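Local coordinates for first ORF in transposon ISC1904 (Sulfolobus solfataricus, PDB 3ILX), which probably binds DNA and takes part in strand exchange as a serine recombinase of the resolvase family, the present chain being its resolvase-type domain, at residues L60-S65 / K88-E93; T69-R74 / D101-E106. All blocks are in the same frame, centred on the assembly; numbering follows the deposited sequence.

Contact 1. Residues L60-S65 / K88-E93; sequences LNNEVS and KAHNCE
His90 is gripped by Asn62 and Leu60 at the end of helix 50-60 and meets its own copy in the second subunit. ND1 gives a nearly straight hydrogen bond to Asn62 OD1, 2.8 Å long with an N-H...O angle of 165°, which would help fix which way the ring is turned. The amide oxygen lies close to the ring plane, whereas ND1 stands above the plane of the amide. Leu60 covers one face: its CA sits over the ring centre at 3.9 Å, a CH-pi contact, while its methyl CD2 lies 3.7 Å from NE2 of His90. NE2 is hydrogen-bonded to NE2 of His90 of the second subunit. An alanine in place of His90 would probably leave Asn62 OD1 without its ring donor, open a gap beside Leu60 and remove the histidine-to-histidine bond to the second subunit. Water 1 lies between Asn62 and Asn91; it donates to Asn62 OD1 at 2.8 Å, but its approach to Asn91 ND2 is suspiciously short and so less sure. Further along, Cys92 SG, anti to its backbone N (chi1 -170°), packs against Val64 CG1 at 3.7 Å. Glu93 N then donates to Ser65 O over 3.2 Å, and Cys92 CA adds a CA-H...O contact to the same oxygen. The carboxylate of Glu93 turns to Arg66 in a salt bridge. Asn62, with positive phi, is the C' residue of the Schellman motif ending helix 50-60, and both segments run on from helix ends into the neighbouring parallel strands 64-69 and 93-96, the helix-to-strand turns of an alpha/beta resolvase-type domain.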
loop_
_atom_site.group_PDB
_atom_site.type_symbol
_atom_site.label_atom_id
_atom_site.label_comp_id
_atom_site.label_asym_id
_atom_site.label_seq_id
_atom_site.Cartn_x
_atom_site.Cartn_y
_atom_site.Cartn_z
ATOM N N LEU A 60 -9.844 13.139 5.342
ATOM C CA LEU A 60 -10.333 12.557 6.582
ATOM C C LEU A 60 -11.038 13.572 7.478
ATOM O O LEU A 60 -11.915 13.193 8.270
ATOM C CB LEU A 60 -9.181 11.905 7.351
ATOM C CG LEU A 60 -8.635 10.576 6.812
ATOM C CD1 LEU A 60 -7.249 10.239 7.434
ATOM C CD2 LEU A 60 -9.644 9.443 7.031
ATOM N N ASN A 61 -10.650 14.844 7.355
ATOM C CA ASN A 61 -11.301 15.939 8.066
ATOM C C ASN A 61 -12.457 16.575 7.271
ATOM O O ASN A 61 -12.928 17.654 7.611
ATOM C CB ASN A 61 -10.288 16.998 8.493
ATOM C CG ASN A 61 -10.831 17.923 9.616
ATOM O OD1 ASN A 61 -11.687 17.532 10.419
ATOM N ND2 ASN A 61 -10.342 19.150 9.655
ATOM N N ASN A 62 -12.895 15.903 6.215
ATOM C CA ASN A 62 -14.027 16.355 5.417
ATOM C C ASN A 62 -13.816 17.718 4.777
ATOM O O ASN A 62 -14.745 18.495 4.691
ATOM C CB ASN A 62 -15.321 16.375 6.261
ATOM C CG ASN A 62 -15.662 15.008 6.823
ATOM O OD1 ASN A 62 -15.683 14.025 6.087
ATOM N ND2 ASN A 62 -15.880 14.934 8.128
ATOM N N GLU A 63 -12.603 18.009 4.334
ATOM C CA GLU A 63 -12.320 19.311 3.717
ATOM C C GLU A 63 -12.360 19.259 2.179
ATOM O O GLU A 63 -12.265 20.280 1.512
ATOM C CB GLU A 63 -10.958 19.837 4.165
ATOM C CG GLU A 63 -10.900 20.188 5.624
ATOM C CD GLU A 63 -9.495 20.476 6.113
ATOM O OE1 GLU A 63 -8.807 21.350 5.547
ATOM O OE2 GLU A 63 -9.082 19.834 7.094
ATOM N N VAL A 64 -12.507 18.058 1.638
ATOM C CA VAL A 64 -12.182 17.806 0.232
ATOM C C VAL A 64 -13.376 17.237 -0.520
ATOM O O VAL A 64 -13.994 16.257 -0.100
ATOM C CB VAL A 64 -10.946 16.878 0.068
ATOM C CG1 VAL A 64 -10.403 16.939 -1.355
ATOM C CG2 VAL A 64 -9.823 17.272 1.034
ATOM N N SER A 65 -13.692 17.877 -1.634
ATOM C CA SER A 65 -14.736 17.393 -2.509
ATOM C C SER A 65 -14.144 16.490 -3.583
ATOM O O SER A 65 -14.742 15.475 -3.968
ATOM C CB SER A 65 -15.430 18.576 -3.169
ATOM O OG SER A 65 -16.181 18.155 -4.297
ATOM N N LYS A 88 -14.564 7.631 -0.436
ATOM C CA LYS A 88 -15.985 7.310 -0.547
ATOM C C LYS A 88 -16.674 7.637 0.786
ATOM O O LYS A 88 -17.699 8.311 0.817
ATOM C CB LYS A 88 -16.177 5.854 -0.978
ATOM C CG LYS A 88 -17.641 5.420 -1.178
ATOM C CD LYS A 88 -17.746 4.035 -1.877
ATOM C CE LYS A 88 -17.182 2.906 -1.005
ATOM N NZ LYS A 88 -16.837 1.649 -1.770
ATOM N N ALA A 89 -16.090 7.212 1.895
ATOM C CA ALA A 89 -16.660 7.506 3.208
ATOM C C ALA A 89 -16.606 9.003 3.563
ATOM O O ALA A 89 -17.321 9.446 4.450
ATOM C CB ALA A 89 -15.953 6.671 4.300
ATOM N N HIS A 90 -15.754 9.773 2.892
ATOM C CA HIS A 90 -15.617 11.202 3.231
ATOM C C HIS A 90 -16.048 12.166 2.136
ATOM O O HIS A 90 -15.524 13.291 2.041
ATOM C CB HIS A 90 -14.193 11.509 3.668
ATOM C CG HIS A 90 -13.882 11.007 5.029
ATOM N ND1 HIS A 90 -14.158 11.736 6.163
ATOM C CD2 HIS A 90 -13.352 9.836 5.449
ATOM C CE1 HIS A 90 -13.796 11.043 7.226
ATOM N NE2 HIS A 90 -13.301 9.886 6.820
ATOM N N ASN A 91 -16.990 11.703 1.310
ATOM C CA ASN A 91 -17.671 12.525 0.319
ATOM C C ASN A 91 -16.700 13.155 -0.655
ATOM O O ASN A 91 -16.891 14.269 -1.139
ATOM C CB ASN A 91 -18.572 13.561 1.014
ATOM C CG ASN A 91 -19.611 12.906 1.895
ATOM O OD1 ASN A 91 -20.268 11.949 1.479
ATOM N ND2 ASN A 91 -19.744 13.388 3.132
ATOM N N CYS A 92 -15.683 12.368 -0.970
ATOM C CA CYS A 92 -14.595 12.792 -1.798
ATOM C C CYS A 92 -14.432 11.791 -2.948
ATOM O O CYS A 92 -14.598 10.587 -2.772
ATOM C CB CYS A 92 -13.320 12.820 -0.934
ATOM S SG CYS A 92 -11.957 13.592 -1.755
ATOM N N GLU A 93 -14.076 12.303 -4.112
ATOM C CA GLU A 93 -13.868 11.496 -5.306
ATOM C C GLU A 93 -12.446 11.751 -5.776
ATOM O O GLU A 93 -11.996 12.876 -5.773
ATOM C CB GLU A 93 -14.891 11.947 -6.341
ATOM C CG GLU A 93 -14.494 11.910 -7.770
ATOM C CD GLU A 93 -15.553 12.563 -8.643
ATOM O OE1 GLU A 93 -16.113 13.638 -8.242
ATOM O OE2 GLU A 93 -15.841 11.995 -9.729
HETATM O O HOH W 1 -17.701 14.427 4.221
#

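Contact 2. Residues T69-R74 / D101-E106; sequences TAYPDR and DKTPEE
Asp101 leads the contact, its OD1 accepting the backbone N-H of Asp73 at 2.8 Å and 169°. The donor meets the syn side of the carboxylate but is tilted well out of its plane. The same oxygen lies 3.2 Å from Pro72 CD and close to the Tyr71 ring. The carboxylates of Asp101 and Asp73 appear stacked, their planes 21° apart, though the place of Asp73 OD1 is less certain. Lys102 follows, its backbone N 3.4 Å above the centre of the Tyr71 ring. Tyr71 CG sits between its own backbone N and carbonyl carbon (chi1 39°), which brings it within 3.8 Å of Lys102 N. The CB of Lys102 packs off-centre on that ring, 4.2 Å from the centroid, before the rest of the side chain leads away. Here the loops after strands 64-69 and 93-96 meet at the carboxyl edge of the parallel sheet. Asp73 and Arg74, with Arg77, form the Asp-Arg-Leu-x-Arg motif of the serine recombinases, so this edge probably belongs to the active site. On the opposite face of the Tyr71 ring lies Arg74 CG, and Tyr71 OH sits over the Arg74 guanidinium. Thr103 comes next: its OG1 donates a hydrogen bond to Asp73 OD2, whose modelled length of 2.5 Å is doubtful, while CG2 approaches the guanidinium edge at Arg74 NH2, 4.0 Å away. Arg77 is the salt-bridge partner of Asp73 OD2; Arg74 has Glu107 and reaches the carbonyl of Arg10. Pro104, at the N-cap position of helix 105-125, brushes Arg74 NH2 with CD at 4.4 Å.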
loop_
_atom_site.group_PDB
_atom_site.type_symbol
_atom_site.label_atom_id
_atom_site.label_comp_id
_atom_site.label_asym_id
_atom_site.label_seq_id
_atom_site.Cartn_x
_atom_site.Cartn_y
_atom_site.Cartn_z
ATOM N N THR A 69 -5.575 13.923 -10.154
ATOM C CA THR A 69 -4.184 13.532 -10.308
ATOM C C THR A 69 -4.039 12.981 -11.723
ATOM O O THR A 69 -5.061 12.646 -12.378
ATOM C CB THR A 69 -3.730 12.605 -9.102
ATOM O OG1 THR A 69 -2.304 12.521 -9.052
ATOM C CG2 THR A 69 -4.353 11.233 -9.181
ATOM N N ALA A 70 -2.807 12.969 -12.246
ATOM C CA ALA A 70 -2.578 12.546 -13.641
ATOM C C ALA A 70 -2.910 11.065 -13.921
ATOM O O ALA A 70 -3.481 10.711 -14.971
ATOM C CB ALA A 70 -1.140 12.879 -14.065
ATOM N N TYR A 71 -2.517 10.207 -12.985
ATOM C CA TYR A 71 -2.842 8.782 -12.999
ATOM C C TYR A 71 -2.676 8.203 -11.582
ATOM O O TYR A 71 -2.110 8.879 -10.684
ATOM C CB TYR A 71 -2.035 8.018 -14.079
ATOM C CG TYR A 71 -0.597 8.480 -14.222
ATOM C CD1 TYR A 71 0.407 7.912 -13.428
ATOM C CD2 TYR A 71 -0.235 9.480 -15.142
ATOM C CE1 TYR A 71 1.733 8.306 -13.552
ATOM C CE2 TYR A 71 1.101 9.904 -15.247
ATOM C CZ TYR A 71 2.072 9.309 -14.432
ATOM O OH TYR A 71 3.412 9.671 -14.493
ATOM N N PRO A 72 -3.183 6.967 -11.360
ATOM C CA PRO A 72 -3.290 6.487 -9.972
ATOM C C PRO A 72 -1.953 6.445 -9.188
ATOM O O PRO A 72 -1.926 6.839 -7.994
ATOM C CB PRO A 72 -3.916 5.079 -10.124
ATOM C CG PRO A 72 -4.748 5.197 -11.468
ATOM C CD PRO A 72 -3.829 6.049 -12.331
ATOM N N ASP A 73 -0.854 6.024 -9.843
ATOM C CA ASP A 73 0.439 5.903 -9.106
ATOM C C ASP A 73 1.076 7.248 -8.731
ATOM O O ASP A 73 2.025 7.293 -7.936
ATOM C CB ASP A 73 1.433 4.937 -9.773
ATOM C CG ASP A 73 2.325 5.612 -10.799
ATOM O OD1 ASP A 73 2.016 6.753 -11.218
ATOM O OD2 ASP A 73 3.337 4.988 -11.206
ATOM N N ARG A 74 0.509 8.353 -9.221
ATOM C CA ARG A 74 0.886 9.645 -8.646
ATOM C C ARG A 74 0.596 9.696 -7.141
ATOM O O ARG A 74 1.407 10.235 -6.362
ATOM C CB ARG A 74 0.200 10.808 -9.362
ATOM C CG ARG A 74 0.618 10.979 -10.860
ATOM C CD ARG A 74 2.152 11.118 -10.984
ATOM N NE ARG A 74 2.836 9.827 -11.104
ATOM C CZ ARG A 74 4.163 9.678 -11.177
ATOM N NH1 ARG A 74 4.969 10.750 -11.084
ATOM N NH2 ARG A 74 4.690 8.452 -11.333
ATOM N N ASP A 101 -1.253 4.181 -15.540
ATOM C CA ASP A 101 -0.032 4.873 -15.153
ATOM C C ASP A 101 0.951 5.065 -16.302
ATOM O O ASP A 101 1.152 4.178 -17.112
ATOM C CB ASP A 101 0.653 4.078 -14.048
ATOM C CG ASP A 101 -0.125 4.109 -12.760
ATOM O OD1 ASP A 101 -0.783 5.137 -12.493
ATOM O OD2 ASP A 101 -0.064 3.114 -12.002
ATOM N N LYS A 102 1.568 6.237 -16.337
ATOM C CA LYS A 102 2.589 6.543 -17.320
ATOM C C LYS A 102 3.938 6.772 -16.624
ATOM O O LYS A 102 4.695 7.653 -16.984
ATOM C CB LYS A 102 2.145 7.757 -18.172
ATOM C CG LYS A 102 1.090 7.417 -19.215
ATOM C CD LYS A 102 1.577 6.246 -20.116
ATOM C CE LYS A 102 0.639 5.935 -21.280
ATOM N NZ LYS A 102 -0.666 5.364 -20.808
ATOM N N THR A 103 4.195 5.988 -15.588
ATOM C CA THR A 103 5.443 6.023 -14.811
ATOM C C THR A 103 6.721 5.960 -15.652
ATOM O O THR A 103 6.846 5.072 -16.496
ATOM C CB THR A 103 5.454 4.817 -13.912
ATOM O OG1 THR A 103 4.106 4.558 -13.495
ATOM C CG2 THR A 103 6.327 5.035 -12.678
ATOM N N PRO A 104 7.695 6.876 -15.413
ATOM C CA PRO A 104 9.019 6.722 -16.041
ATOM C C PRO A 104 9.718 5.434 -15.603
ATOM O O PRO A 104 9.542 4.966 -14.465
ATOM C CB PRO A 104 9.806 7.926 -15.509
ATOM C CG PRO A 104 8.754 8.914 -15.108
ATOM C CD PRO A 104 7.670 8.059 -14.534
ATOM N N GLU A 105 10.531 4.892 -16.499
ATOM C CA GLU A 105 11.224 3.651 -16.256
ATOM C C GLU A 105 12.047 3.744 -14.981
ATOM O O GLU A 105 11.995 2.841 -14.148
ATOM C CB GLU A 105 12.123 3.302 -17.442
ATOM C CG GLU A 105 13.042 2.119 -17.147
ATOM C CD GLU A 105 13.657 1.528 -18.388
ATOM O OE1 GLU A 105 13.300 1.955 -19.501
ATOM O OE2 GLU A 105 14.484 0.614 -18.251
ATOM N N GLU A 106 12.803 4.825 -14.849
ATOM C CA GLU A 106 13.676 5.051 -13.691
ATOM C C GLU A 106 12.899 4.970 -12.378
ATOM O O GLU A 106 13.437 4.511 -11.375
ATOM C CB GLU A 106 14.361 6.426 -13.809
ATOM C CG GLU A 106 15.301 6.785 -12.649
ATOM C CD GLU A 106 15.738 8.263 -12.636
ATOM O OE1 GLU A 106 15.676 8.947 -13.688
ATOM O OE2 GLU A 106 16.148 8.740 -11.552
#

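How the contacts relate
The two contacts lie about 23 Å apart, centre to centre, on one resolvase-type domain, and their segments alternate along the chain: 60-65, 69-74, 88-93, 101-106. Strand 64-69 runs from contact 1 to contact 2, and strand 93-96 starts in contact 1 and heads toward the loop of contact 2. Helix 80-89 carries the chain back to contact 1, completing a beta-alpha-beta crossover between the two strands. Contact 1 joins the amino ends of these strands, and contact 2 the loops beyond their carboxyl ends, where the long helix 105-125 begins. His90 and Leu60 meet the second subunit in contact 1; at contact 2 it is Glu105, at the start of helix 105-125, that does.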